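Local atomic coordinates of thioesterase (Pseudomonas aeruginosa, PDB entry 2O5U), a protein that probably hydrolyses the thioester bond of fatty acyl-CoA substrates, as a hotdog-fold member of the 4-hydroxybenzoyl-CoA thioesterase family. Residues Ser95-Glu100 and Asp138-Leu143; His15-Ser20 and Val45-Ile50; His24-Tyr29 and Val77-Arg82; Val35-Phe40 and Leu101-Glu106; Ala39-Ala44 and Ser69-Phe74. One frame throughout, in Å; residues are numbered along the deposited sequence.

Interaction 1 of 5, residues Ser95-Glu100 and Asp138-Leu143; sequences SSVQYE and DALAAL
Leu140 of the C-terminal helix meets the strand residues Val97 and Tyr99 through its two methyl groups, and both contacts are apolar. The first is aliphatic packing, branch to branch: CD1 of Leu140 lies 4.0 Å from CG2 of Val97 and 4.1 Å from its CG1, the two side chains reaching for each other tip to tip. With chi1 at 60°, Val97 turns both methyls to the helix. In a hotdog fold the curved antiparallel sheet wraps a long central helix; here the short C-terminal helix covers a further patch of that sheet, and Leu140 also touches Leu49 of the central helix 34-53. The second contact sets a methyl against a ring edge. CD2 of Leu140, which also touches CG2 of Val97, comes to the edge of the Tyr99 ring, near its plane, 3.7 Å from CE2. The phenol oxygen of Tyr99 is hydrogen-bonded to His119 of strand 113-123, which satisfies the hydroxyl of a buried residue.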
# COMPACT_ATOMS: atom_id res chain seq x y z
N SER A 95 -0.50 -8.03 -29.72
CA SER A 95 -1.19 -7.26 -28.67
C SER A 95 -0.74 -7.56 -27.23
O SER A 95 -1.13 -6.85 -26.31
CB SER A 95 -2.70 -7.38 -28.78
OG SER A 95 -3.15 -8.71 -28.61
N SER A 96 0.10 -8.58 -27.06
CA SER A 96 0.48 -8.97 -25.74
C SER A 96 2.00 -9.15 -25.63
O SER A 96 2.70 -9.39 -26.62
CB SER A 96 -0.27 -10.25 -25.36
OG SER A 96 0.26 -11.34 -26.09
N VAL A 97 2.49 -9.09 -24.41
CA VAL A 97 3.91 -9.12 -24.12
C VAL A 97 4.07 -9.79 -22.74
O VAL A 97 3.34 -9.50 -21.78
CB VAL A 97 4.60 -7.68 -24.24
CG1 VAL A 97 4.00 -6.67 -23.31
CG2 VAL A 97 6.16 -7.73 -24.07
N GLN A 98 4.99 -10.76 -22.68
CA GLN A 98 5.32 -11.42 -21.39
C GLN A 98 6.69 -10.90 -20.93
O GLN A 98 7.69 -11.07 -21.62
CB GLN A 98 5.38 -12.94 -21.54
CG GLN A 98 5.55 -13.73 -20.14
CD GLN A 98 6.56 -14.90 -20.18
OE1 GLN A 98 6.91 -15.40 -21.23
NE2 GLN A 98 7.03 -15.34 -18.99
N TYR A 99 6.71 -10.29 -19.73
CA TYR A 99 7.95 -9.85 -19.06
C TYR A 99 8.47 -10.93 -18.09
O TYR A 99 7.67 -11.65 -17.46
CB TYR A 99 7.69 -8.57 -18.26
CG TYR A 99 6.91 -7.50 -18.98
CD1 TYR A 99 5.52 -7.37 -18.83
CD2 TYR A 99 7.54 -6.65 -19.85
CE1 TYR A 99 4.82 -6.33 -19.53
CE2 TYR A 99 6.88 -5.66 -20.53
CZ TYR A 99 5.53 -5.50 -20.37
OH TYR A 99 4.91 -4.49 -21.04
N GLU A 100 9.79 -11.08 -18.05
CA GLU A 100 10.48 -11.71 -16.90
C GLU A 100 11.19 -10.66 -16.04
O GLU A 100 11.92 -9.86 -16.56
CB GLU A 100 11.52 -12.65 -17.42
CG GLU A 100 10.99 -13.79 -18.27
CD GLU A 100 10.38 -14.93 -17.45
OE1 GLU A 100 10.65 -15.05 -16.21
OE2 GLU A 100 9.68 -15.71 -18.06
N ASP A 138 9.04 -1.16 -30.29
CA ASP A 138 10.49 -0.94 -30.55
C ASP A 138 11.27 -1.02 -29.25
O ASP A 138 12.28 -1.66 -29.18
CB ASP A 138 10.72 0.44 -31.18
CG ASP A 138 10.36 0.48 -32.65
OD1 ASP A 138 10.15 -0.60 -33.26
OD2 ASP A 138 10.29 1.61 -33.17
N ALA A 139 10.76 -0.37 -28.22
CA ALA A 139 11.36 -0.39 -26.87
C ALA A 139 11.34 -1.78 -26.24
O ALA A 139 12.33 -2.22 -25.58
CB ALA A 139 10.66 0.62 -25.98
N LEU A 140 10.22 -2.48 -26.40
CA LEU A 140 10.09 -3.85 -25.87
C LEU A 140 11.02 -4.82 -26.61
O LEU A 140 11.59 -5.74 -26.01
CB LEU A 140 8.65 -4.34 -26.00
CG LEU A 140 7.61 -3.62 -25.15
CD1 LEU A 140 6.20 -4.02 -25.60
CD2 LEU A 140 7.94 -4.01 -23.67
N ALA A 141 11.14 -4.65 -27.92
CA ALA A 141 12.01 -5.46 -28.71
C ALA A 141 13.47 -5.36 -28.22
O ALA A 141 14.17 -6.35 -28.22
CB ALA A 141 11.88 -5.12 -30.25
N ALA A 142 13.90 -4.19 -27.80
CA ALA A 142 15.23 -4.05 -27.24
C ALA A 142 15.47 -4.84 -25.91
O ALA A 142 16.61 -4.93 -25.45
CB ALA A 142 15.59 -2.59 -27.08
N LEU A 143 14.42 -5.41 -25.32
CA LEU A 143 14.57 -6.20 -24.07
C LEU A 143 14.45 -7.71 -24.27
O LEU A 143 14.56 -8.45 -23.33
CB LEU A 143 13.58 -5.75 -22.95
CG LEU A 143 13.79 -4.28 -22.61
CD1 LEU A 143 12.96 -3.89 -21.42
CD2 LEU A 143 15.29 -3.89 -22.35

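Interaction 2 of 5, residues His15-Ser20 and Val45-Ile50; sequences HFQPIS and VNTYLI
Gln17 of strand 15-19, an outermost strand within this chain, shows how a long polar side chain can bridge to a helix through its tip alone. From CB the chain runs out extended, CG anti to the backbone N (chi1 -175°), and carries the amide to Thr47. There CD lies 3.9 Å from the Thr47 methyl CG2, while OE1 packs against CB of Thr47 at 3.4 Å, a contact with carbon and not a hydrogen bond. NE2 turns to a water, which accepts a weak bond from it at 3.2 Å and donates to Thr47 OG1 at 2.9 Å; that hydroxyl also bonds to Thr43 O one turn back. Two residues earlier on the strand, His15 meets Tyr48 in a T-shaped pair. The Tyr48 edge points at the imidazole face, with CD1 over the centre of the ring, 3.8 Å from NE2, and the planes at 62°. The hydroxyl of Tyr48 is bonded to Ala139 O of the C-terminal helix. The contact thus joins one edge of the chain's sheet to helix 34-53: strand 15-19 pairs with strand 83-92, Leu143 packs against both His15 and Tyr48, and Phe79 of the second subunit touches Thr47.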
# COMPACT_ATOMS: atom_id res chain seq x y z
N HIS A 15 17.86 -5.11 -18.67
CA HIS A 15 17.70 -3.76 -18.19
C HIS A 15 17.49 -3.79 -16.67
O HIS A 15 16.70 -4.62 -16.17
CB HIS A 15 16.48 -3.14 -18.84
CG HIS A 15 16.10 -1.81 -18.28
ND1 HIS A 15 16.74 -0.63 -18.64
CD2 HIS A 15 15.14 -1.45 -17.40
CE1 HIS A 15 16.19 0.38 -18.00
NE2 HIS A 15 15.22 -0.10 -17.23
N PHE A 16 18.09 -2.84 -15.97
CA PHE A 16 18.03 -2.75 -14.51
C PHE A 16 17.53 -1.42 -14.00
O PHE A 16 17.89 -0.37 -14.52
CB PHE A 16 19.42 -3.05 -13.91
CG PHE A 16 19.79 -4.47 -14.08
CD1 PHE A 16 20.39 -4.88 -15.25
CD2 PHE A 16 19.44 -5.41 -13.11
CE1 PHE A 16 20.71 -6.23 -15.45
CE2 PHE A 16 19.75 -6.76 -13.30
CZ PHE A 16 20.36 -7.16 -14.48
N GLN A 17 16.77 -1.48 -12.92
CA GLN A 17 16.31 -0.24 -12.32
C GLN A 17 16.32 -0.34 -10.83
O GLN A 17 15.67 -1.22 -10.27
CB GLN A 17 14.89 0.09 -12.75
CG GLN A 17 14.44 1.45 -12.23
CD GLN A 17 12.96 1.63 -12.28
OE1 GLN A 17 12.30 1.02 -13.11
NE2 GLN A 17 12.42 2.49 -11.43
N PRO A 18 16.98 0.62 -10.20
CA PRO A 18 16.93 0.67 -8.76
C PRO A 18 15.53 1.14 -8.32
O PRO A 18 14.87 1.95 -9.01
CB PRO A 18 18.02 1.71 -8.44
CG PRO A 18 18.01 2.60 -9.61
CD PRO A 18 17.78 1.73 -10.76
N ILE A 19 15.07 0.61 -7.20
CA ILE A 19 13.82 1.04 -6.56
C ILE A 19 14.13 1.18 -5.09
O ILE A 19 14.57 0.24 -4.50
CB ILE A 19 12.68 0.03 -6.74
CG1 ILE A 19 12.35 -0.15 -8.25
CG2 ILE A 19 11.44 0.46 -5.96
CD1 ILE A 19 11.11 -0.96 -8.57
N SER A 20 13.92 2.36 -4.52
CA SER A 20 14.15 2.51 -3.10
C SER A 20 13.04 1.81 -2.31
O SER A 20 11.86 1.85 -2.68
CB SER A 20 14.25 3.99 -2.73
OG SER A 20 13.13 4.73 -3.18
N VAL A 45 8.49 -2.20 -15.06
CA VAL A 45 7.98 -2.31 -16.45
C VAL A 45 7.45 -0.96 -16.92
O VAL A 45 7.82 -0.46 -17.97
CB VAL A 45 6.92 -3.43 -16.60
CG1 VAL A 45 6.19 -3.33 -17.97
CG2 VAL A 45 7.56 -4.81 -16.53
N ASN A 46 6.60 -0.34 -16.12
CA ASN A 46 6.00 0.94 -16.63
C ASN A 46 6.95 2.13 -16.71
O ASN A 46 6.82 2.99 -17.60
CB ASN A 46 4.73 1.22 -15.86
CG ASN A 46 3.63 0.31 -16.28
OD1 ASN A 46 3.11 0.43 -17.40
ND2 ASN A 46 3.22 -0.59 -15.39
N THR A 47 7.92 2.16 -15.80
CA THR A 47 9.00 3.15 -15.86
C THR A 47 9.70 3.10 -17.24
O THR A 47 9.81 4.13 -17.93
CB THR A 47 9.99 2.95 -14.68
OG1 THR A 47 9.27 3.09 -13.44
CG2 THR A 47 11.14 4.00 -14.72
N TYR A 48 10.09 1.88 -17.63
CA TYR A 48 10.66 1.62 -18.95
C TYR A 48 9.74 2.05 -20.14
O TYR A 48 10.19 2.80 -21.01
CB TYR A 48 11.04 0.17 -19.08
CG TYR A 48 11.79 -0.10 -20.36
CD1 TYR A 48 13.16 0.15 -20.45
CD2 TYR A 48 11.11 -0.62 -21.47
CE1 TYR A 48 13.85 -0.09 -21.64
CE2 TYR A 48 11.77 -0.86 -22.65
CZ TYR A 48 13.14 -0.60 -22.74
OH TYR A 48 13.74 -0.86 -23.97
N LEU A 49 8.48 1.60 -20.14
CA LEU A 49 7.53 1.87 -21.25
C LEU A 49 7.32 3.36 -21.45
O LEU A 49 7.28 3.85 -22.61
CB LEU A 49 6.17 1.20 -21.01
CG LEU A 49 6.00 -0.32 -20.85
CD1 LEU A 49 4.56 -0.69 -20.54
CD2 LEU A 49 6.49 -1.08 -22.03
N ILE A 50 7.22 4.09 -20.33
CA ILE A 50 7.09 5.54 -20.39
C ILE A 50 8.39 6.21 -20.87
O ILE A 50 8.38 6.98 -21.85
CB ILE A 50 6.64 6.16 -19.00
CG1 ILE A 50 5.21 5.69 -18.61
CG2 ILE A 50 6.77 7.74 -19.04
CD1 ILE A 50 4.83 5.86 -17.09
O HOH W 1 10.11 4.74 -11.27

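Interaction 3 of 5, residues His24-Tyr29 and Val77-Arg82; sequences HDNDIY and VAFPQR
Two loops at one end of the molecule are clasped where the side-chain amide of Asn26 makes two hydrogen bonds to the backbone N and O of Phe79; loop 24-29 leads to the central helix, and loop 77-82 joins two strands of the sheet. OD1 of Asn26 accepts from Phe79 N at 3.0 Å, a rather bent bond with an N-H...O angle of 136°. Its ND2 donates to Phe79 O at 3.2 Å, and this second bond is much straighter, at 166°, with the acceptor nearly in the amide plane. Both ends of the amide are therefore used on one residue, which fixes its rotation about the CB-CG bond. ND2 also lies at the edge of the Phe79 ring, 3.9 Å from CD2, and the amide and ring planes stand 68° apart. In this hotdog protein the two loops help build the subunit interfaces: Asp25 forms a salt bridge with Arg22 of the second subunit, Phe79 packs on Thr47 of that subunit, and Asp27 bonds to Trp23 of the third. Each loop is also braced from within. Asp27 OD1 accepts from Tyr29 N in an Asx turn, while Gln81 OE1 takes the N-H of Ala78 at 2.8 Å, and Pro80, after a cis peptide bond, lays CB over a face of the Phe79 ring.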
# COMPACT_ATOMS: atom_id res chain seq x y z
N HIS A 24 7.04 0.89 5.08
CA HIS A 24 5.96 -0.09 5.24
C HIS A 24 6.10 -1.23 4.23
O HIS A 24 5.18 -2.04 4.08
CB HIS A 24 4.56 0.59 5.15
CG HIS A 24 3.44 -0.20 5.78
ND1 HIS A 24 2.15 0.28 5.85
CD2 HIS A 24 3.43 -1.39 6.45
CE1 HIS A 24 1.39 -0.59 6.49
NE2 HIS A 24 2.14 -1.62 6.86
N ASP A 25 7.19 -1.24 3.43
CA ASP A 25 7.47 -2.44 2.62
C ASP A 25 7.57 -3.64 3.56
O ASP A 25 7.12 -4.73 3.20
CB ASP A 25 8.75 -2.35 1.81
CG ASP A 25 8.62 -1.38 0.60
OD1 ASP A 25 7.47 -1.00 0.26
OD2 ASP A 25 9.69 -1.04 0.04
N ASN A 26 8.16 -3.43 4.75
CA ASN A 26 8.31 -4.55 5.69
C ASN A 26 6.95 -4.88 6.29
O ASN A 26 6.17 -4.00 6.61
CB ASN A 26 9.32 -4.22 6.82
CG ASN A 26 10.75 -4.11 6.31
OD1 ASN A 26 11.06 -4.63 5.26
ND2 ASN A 26 11.60 -3.42 7.05
N ASP A 27 6.66 -6.15 6.48
CA ASP A 27 5.43 -6.47 7.23
C ASP A 27 5.82 -6.92 8.65
O ASP A 27 6.95 -6.67 9.15
CB ASP A 27 4.58 -7.51 6.51
CG ASP A 27 5.24 -8.92 6.47
OD1 ASP A 27 6.30 -9.26 7.19
OD2 ASP A 27 4.67 -9.69 5.69
N ILE A 28 4.86 -7.53 9.34
CA ILE A 28 4.99 -7.79 10.78
C ILE A 28 6.15 -8.78 11.10
O ILE A 28 6.72 -8.75 12.19
CB ILE A 28 3.63 -8.29 11.34
CG1 ILE A 28 3.69 -8.38 12.86
CG2 ILE A 28 3.18 -9.58 10.70
CD1 ILE A 28 2.31 -8.68 13.44
N TYR A 29 6.54 -9.62 10.14
CA TYR A 29 7.67 -10.54 10.35
C TYR A 29 9.01 -9.93 9.96
O TYR A 29 10.03 -10.59 10.06
CB TYR A 29 7.44 -11.85 9.62
CG TYR A 29 6.16 -12.57 10.01
CD1 TYR A 29 5.82 -12.76 11.33
CD2 TYR A 29 5.33 -13.11 9.05
CE1 TYR A 29 4.67 -13.46 11.69
CE2 TYR A 29 4.17 -13.83 9.41
CZ TYR A 29 3.88 -13.99 10.73
OH TYR A 29 2.77 -14.71 11.14
N VAL A 77 14.42 -9.78 1.49
CA VAL A 77 15.13 -8.53 1.67
C VAL A 77 14.30 -7.68 2.63
O VAL A 77 13.21 -8.05 2.97
CB VAL A 77 15.34 -7.75 0.30
CG1 VAL A 77 16.11 -8.59 -0.70
CG2 VAL A 77 14.01 -7.24 -0.30
N ALA A 78 14.83 -6.57 3.09
CA ALA A 78 14.11 -5.76 4.04
C ALA A 78 14.43 -4.31 3.81
O ALA A 78 15.61 -3.96 3.59
CB ALA A 78 14.53 -6.21 5.51
N PHE A 79 13.42 -3.45 3.89
CA PHE A 79 13.67 -2.01 4.03
C PHE A 79 14.68 -1.87 5.21
O PHE A 79 14.53 -2.56 6.25
CB PHE A 79 12.36 -1.24 4.33
CG PHE A 79 12.59 0.13 4.93
CD1 PHE A 79 12.78 1.24 4.11
CD2 PHE A 79 12.69 0.30 6.31
CE1 PHE A 79 13.04 2.48 4.64
CE2 PHE A 79 12.94 1.57 6.85
CZ PHE A 79 13.13 2.64 6.01
N PRO A 80 15.70 -1.00 5.07
CA PRO A 80 15.98 -0.04 4.01
C PRO A 80 17.06 -0.52 3.01
O PRO A 80 17.76 0.31 2.42
CB PRO A 80 16.52 1.15 4.79
CG PRO A 80 17.27 0.49 5.94
CD PRO A 80 16.72 -0.88 6.14
N GLN A 81 17.16 -1.82 2.80
CA GLN A 81 18.05 -2.30 1.75
C GLN A 81 17.75 -1.66 0.38
O GLN A 81 16.57 -1.40 -0.01
CB GLN A 81 18.02 -3.83 1.69
CG GLN A 81 18.72 -4.42 2.92
CD GLN A 81 18.70 -5.93 2.92
OE1 GLN A 81 17.64 -6.53 2.83
NE2 GLN A 81 19.87 -6.55 2.97
N ARG A 82 18.82 -1.40 -0.38
CA ARG A 82 18.64 -0.91 -1.74
C ARG A 82 18.53 -2.12 -2.70
O ARG A 82 19.34 -3.03 -2.67
CB ARG A 82 19.81 0.03 -2.14
CG ARG A 82 20.10 1.18 -1.14
CD ARG A 82 21.42 1.86 -1.51
NE ARG A 82 21.84 2.82 -0.48

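Interaction 4 of 5, residues Val35-Phe40 and Leu101-Glu106; sequences VTYYAF and LALFLE
Helix residues 35-40 pass over strand residues 101-106 with Tyr37 and Leu103 closest in the backbone, their CA atoms 7.9 Å apart, a spacing that side chains alone must bridge. The meeting point is a single methyl, CD1 of Leu103, which touches two aromatic rings set at about a right angle as seen from the methyl. A chi1 of 179° swings CG of Leu103 away from its own amide nitrogen and carries the branch up from the strand to the helix. Phe40 offers the nearer atom: its CD2 lies 3.5 Å from that methyl, and CE2 follows at 3.7 Å. Tyr37, whose side chain crosses Leu103 at about a right angle, brings CE2 to 3.7 Å from the same CD1. One face of the Phe40 ring is also met by Thr36 O, 3.6 Å above its plane and offset toward the rim. Around this core of the hotdog fold, Leu103 packs on Ile83 and Met85 of strand 83-92, and Phe40 on Met85 as well, while Tyr37 meets Tyr73 of strand 62-73 edge-to-face.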
# COMPACT_ATOMS: atom_id res chain seq x y z
N VAL A 35 3.58 -9.31 -1.51
CA VAL A 35 2.74 -8.46 -2.41
C VAL A 35 3.58 -7.35 -3.08
O VAL A 35 3.40 -7.02 -4.29
CB VAL A 35 1.53 -7.90 -1.64
CG1 VAL A 35 0.69 -6.87 -2.55
CG2 VAL A 35 0.65 -9.10 -1.19
N THR A 36 4.48 -6.78 -2.28
CA THR A 36 5.29 -5.63 -2.67
C THR A 36 6.12 -5.92 -3.90
O THR A 36 6.35 -5.05 -4.69
CB THR A 36 6.18 -5.09 -1.48
OG1 THR A 36 5.37 -4.93 -0.31
CG2 THR A 36 6.84 -3.72 -1.80
N TYR A 37 6.50 -7.17 -4.09
CA TYR A 37 7.31 -7.54 -5.23
C TYR A 37 6.57 -7.28 -6.53
O TYR A 37 7.15 -6.82 -7.51
CB TYR A 37 7.71 -9.00 -5.10
CG TYR A 37 8.82 -9.25 -4.08
CD1 TYR A 37 8.53 -9.29 -2.72
CD2 TYR A 37 10.14 -9.40 -4.49
CE1 TYR A 37 9.52 -9.51 -1.76
CE2 TYR A 37 11.16 -9.64 -3.55
CZ TYR A 37 10.85 -9.70 -2.20
OH TYR A 37 11.86 -9.96 -1.30
N TYR A 38 5.26 -7.51 -6.52
CA TYR A 38 4.47 -7.24 -7.72
C TYR A 38 4.37 -5.76 -8.04
O TYR A 38 4.28 -5.38 -9.21
CB TYR A 38 3.08 -7.86 -7.58
CG TYR A 38 3.07 -9.36 -7.61
CD1 TYR A 38 2.84 -10.10 -6.45
CD2 TYR A 38 3.28 -10.05 -8.80
CE1 TYR A 38 2.85 -11.49 -6.49
CE2 TYR A 38 3.30 -11.43 -8.86
CZ TYR A 38 3.05 -12.15 -7.71
OH TYR A 38 3.04 -13.53 -7.79
N ALA A 39 4.34 -4.94 -7.00
CA ALA A 39 4.46 -3.48 -7.15
C ALA A 39 5.81 -3.06 -7.75
O ALA A 39 5.84 -2.18 -8.62
CB ALA A 39 4.18 -2.76 -5.84
N PHE A 40 6.89 -3.72 -7.33
CA PHE A 40 8.21 -3.55 -8.01
C PHE A 40 8.13 -3.98 -9.50
O PHE A 40 8.69 -3.29 -10.36
CB PHE A 40 9.33 -4.34 -7.33
CG PHE A 40 9.57 -3.96 -5.89
CD1 PHE A 40 9.37 -2.64 -5.46
CD2 PHE A 40 10.07 -4.88 -4.98
CE1 PHE A 40 9.64 -2.27 -4.13
CE2 PHE A 40 10.32 -4.50 -3.61
CZ PHE A 40 10.11 -3.23 -3.22
N LEU A 101 11.02 -10.72 -14.71
CA LEU A 101 11.64 -9.78 -13.79
C LEU A 101 12.28 -10.54 -12.62
O LEU A 101 11.84 -11.64 -12.28
CB LEU A 101 10.57 -8.83 -13.22
CG LEU A 101 10.25 -7.62 -14.14
CD1 LEU A 101 8.83 -7.54 -14.48
CD2 LEU A 101 10.75 -6.36 -13.63
N ALA A 102 13.30 -9.96 -12.03
CA ALA A 102 13.90 -10.50 -10.81
C ALA A 102 14.34 -9.31 -9.95
O ALA A 102 14.71 -8.25 -10.48
CB ALA A 102 15.07 -11.48 -11.15
N LEU A 103 14.26 -9.46 -8.63
CA LEU A 103 14.76 -8.49 -7.69
C LEU A 103 16.13 -8.98 -7.24
O LEU A 103 16.29 -10.17 -6.92
CB LEU A 103 13.84 -8.33 -6.47
CG LEU A 103 14.28 -7.32 -5.39
CD1 LEU A 103 13.07 -6.68 -4.70
CD2 LEU A 103 15.23 -7.93 -4.37
N PHE A 104 17.06 -8.05 -7.15
CA PHE A 104 18.43 -8.25 -6.66
C PHE A 104 18.77 -7.24 -5.59
O PHE A 104 18.37 -6.08 -5.68
CB PHE A 104 19.44 -8.04 -7.80
CG PHE A 104 19.22 -8.96 -8.99
CD1 PHE A 104 18.42 -8.56 -10.06
CD2 PHE A 104 19.80 -10.25 -9.00
CE1 PHE A 104 18.22 -9.46 -11.17
CE2 PHE A 104 19.57 -11.15 -10.07
CZ PHE A 104 18.78 -10.75 -11.15
N LEU A 105 19.64 -7.59 -4.65
CA LEU A 105 20.20 -6.50 -3.82
C LEU A 105 21.10 -5.68 -4.72
O LEU A 105 21.73 -6.25 -5.62
CB LEU A 105 21.02 -7.05 -2.63
CG LEU A 105 20.23 -7.49 -1.40
CD1 LEU A 105 21.18 -7.94 -0.29
CD2 LEU A 105 19.30 -6.33 -0.91
N GLU A 106 21.15 -4.36 -4.55
CA GLU A 106 22.08 -3.60 -5.37
C GLU A 106 23.46 -4.00 -4.87
O GLU A 106 23.73 -4.07 -3.64
CB GLU A 106 21.86 -2.07 -5.33
CG GLU A 106 22.30 -1.42 -4.01
CD GLU A 106 22.81 0.00 -4.17
OE1 GLU A 106 22.29 0.75 -5.03
OE2 GLU A 106 23.75 0.36 -3.42

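Interaction 5 of 5, residues Ala39-Ala44 and Ser69-Phe74; sequences AFFDTA and SSCDYF
Where the central helix of the hotdog fold crosses strand 62-73, one of the two outermost strands of the sheet within this chain, the ring of Phe41 reaches out to Ser70 and Cys71. Its far rim does the touching. CE2 lies 3.5 Å from the backbone O of Ser70, which sits at the ring edge and in its plane, so the carbonyl faces the slightly positive C-H rim. CZ comes 3.6 Å from SG of Cys71, a sulfur-aromatic contact that is oblique, with the sulfur 4.8 Å from the ring centroid and 62° off the normal. The same sulfur stands 3.6 Å above the Tyr73 ring plane, toward the rim. Strand 62-73 is an edge only in the single chain: residues 69-72 pair antiparallel with a strand of the fourth subunit, so the sheet runs on across the interface, as in the continuous sheet of hotdog dimers. On the helix, Ala39 O accepts from both N and OG1 of Thr43, the two donors arriving from opposite faces of its carbonyl plane.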
# COMPACT_ATOMS: atom_id res chain seq x y z
N ALA A 39 4.34 -4.94 -7.00
CA ALA A 39 4.46 -3.48 -7.15
C ALA A 39 5.81 -3.06 -7.75
O ALA A 39 5.84 -2.18 -8.62
CB ALA A 39 4.18 -2.76 -5.84
N PHE A 40 6.89 -3.72 -7.33
CA PHE A 40 8.21 -3.55 -8.01
C PHE A 40 8.13 -3.98 -9.50
O PHE A 40 8.69 -3.29 -10.36
CB PHE A 40 9.33 -4.34 -7.33
CG PHE A 40 9.57 -3.96 -5.89
CD1 PHE A 40 9.37 -2.64 -5.46
CD2 PHE A 40 10.07 -4.88 -4.98
CE1 PHE A 40 9.64 -2.27 -4.13
CE2 PHE A 40 10.32 -4.50 -3.61
CZ PHE A 40 10.11 -3.23 -3.22
N PHE A 41 7.48 -5.11 -9.81
CA PHE A 41 7.38 -5.57 -11.23
C PHE A 41 6.63 -4.46 -12.08
O PHE A 41 7.05 -4.09 -13.18
CB PHE A 41 6.52 -6.81 -11.32
CG PHE A 41 7.14 -8.10 -10.78
CD1 PHE A 41 8.39 -8.15 -10.18
CD2 PHE A 41 6.43 -9.30 -10.94
CE1 PHE A 41 8.93 -9.37 -9.72
CE2 PHE A 41 6.96 -10.53 -10.50
CZ PHE A 41 8.21 -10.56 -9.88
N ASP A 42 5.52 -3.98 -11.55
CA ASP A 42 4.68 -2.98 -12.20
C ASP A 42 5.43 -1.69 -12.44
O ASP A 42 5.29 -1.04 -13.53
CB ASP A 42 3.46 -2.61 -11.30
CG ASP A 42 2.25 -3.45 -11.56
OD1 ASP A 42 2.41 -4.57 -12.10
OD2 ASP A 42 1.13 -2.97 -11.26
N THR A 43 6.17 -1.29 -11.41
CA THR A 43 7.02 -0.10 -11.47
C THR A 43 8.13 -0.20 -12.49
O THR A 43 8.29 0.70 -13.29
CB THR A 43 7.56 0.26 -10.04
OG1 THR A 43 6.41 0.48 -9.24
CG2 THR A 43 8.45 1.53 -10.08
N ALA A 44 8.89 -1.29 -12.44
CA ALA A 44 10.04 -1.49 -13.32
C ALA A 44 9.56 -1.47 -14.78
O ALA A 44 10.20 -0.83 -15.65
CB ALA A 44 10.68 -2.87 -13.01
N SER A 69 0.12 -13.01 -13.63
CA SER A 69 1.41 -12.71 -13.10
C SER A 69 1.77 -13.86 -12.17
O SER A 69 0.90 -14.65 -11.76
CB SER A 69 1.44 -11.39 -12.30
OG SER A 69 0.36 -11.35 -11.32
N SER A 70 3.03 -13.95 -11.87
CA SER A 70 3.47 -14.91 -10.83
C SER A 70 4.83 -14.55 -10.28
O SER A 70 5.60 -13.76 -10.93
CB SER A 70 3.46 -16.35 -11.40
OG SER A 70 4.30 -16.44 -12.54
N CYS A 71 5.17 -15.10 -9.10
CA CYS A 71 6.48 -14.82 -8.50
C CYS A 71 6.93 -16.01 -7.66
O CYS A 71 6.11 -16.67 -7.03
CB CYS A 71 6.39 -13.59 -7.56
SG CYS A 71 7.99 -12.87 -7.08
N ASP A 72 8.24 -16.25 -7.66
CA ASP A 72 8.88 -17.19 -6.71
C ASP A 72 9.78 -16.38 -5.84
O ASP A 72 10.50 -15.52 -6.31
CB ASP A 72 9.70 -18.26 -7.46
CG ASP A 72 8.83 -19.12 -8.38
OD1 ASP A 72 7.94 -19.84 -7.88
OD2 ASP A 72 9.02 -19.04 -9.61
N TYR A 73 9.76 -16.66 -4.55
CA TYR A 73 10.56 -15.92 -3.58
C TYR A 73 11.65 -16.83 -3.02
O TYR A 73 11.33 -17.85 -2.39
CB TYR A 73 9.65 -15.47 -2.45
CG TYR A 73 8.46 -14.65 -2.93
CD1 TYR A 73 7.27 -15.26 -3.34
CD2 TYR A 73 8.55 -13.26 -3.00
CE1 TYR A 73 6.15 -14.49 -3.83
CE2 TYR A 73 7.45 -12.48 -3.43
CZ TYR A 73 6.29 -13.10 -3.85
OH TYR A 73 5.27 -12.27 -4.25
N PHE A 74 12.92 -16.46 -3.26
CA PHE A 74 14.07 -17.35 -2.93
C PHE A 74 14.71 -16.99 -1.62
O PHE A 74 15.11 -17.87 -0.86
CB PHE A 74 15.13 -17.33 -4.06
CG PHE A 74 14.58 -17.64 -5.42
CD1 PHE A 74 14.49 -16.65 -6.39
CD2 PHE A 74 14.12 -18.91 -5.73
CE1 PHE A 74 13.92 -16.95 -7.68
CE2 PHE A 74 13.60 -19.21 -7.01
CZ PHE A 74 13.47 -18.21 -7.97

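Overall arrangement
Four of the five contacts lie between helices and the antiparallel sheet, interactions 2, 4 and 5 through helix 34-53. Interactions 4 and 5 share Ala39 and Phe40, with centres 5 Å apart, and carry the helix onto strands 96-105 and 62-73; interaction 2, its centre 11 and 12 Å from theirs, ties later turns to strand 15-19. Interaction 1 shares strand 96-105 with interaction 4 and touches interaction 2. Interaction 3 lies at the opposite end, its centre about 30 Å from that of interaction 1. Along the chain, interactions 2, 3 and 4 cross, 5 nests within 3, and 2 closes before 1 opens. The sheet thus holds the helix along its length, and interactions 2 to 5 also touch the second subunit.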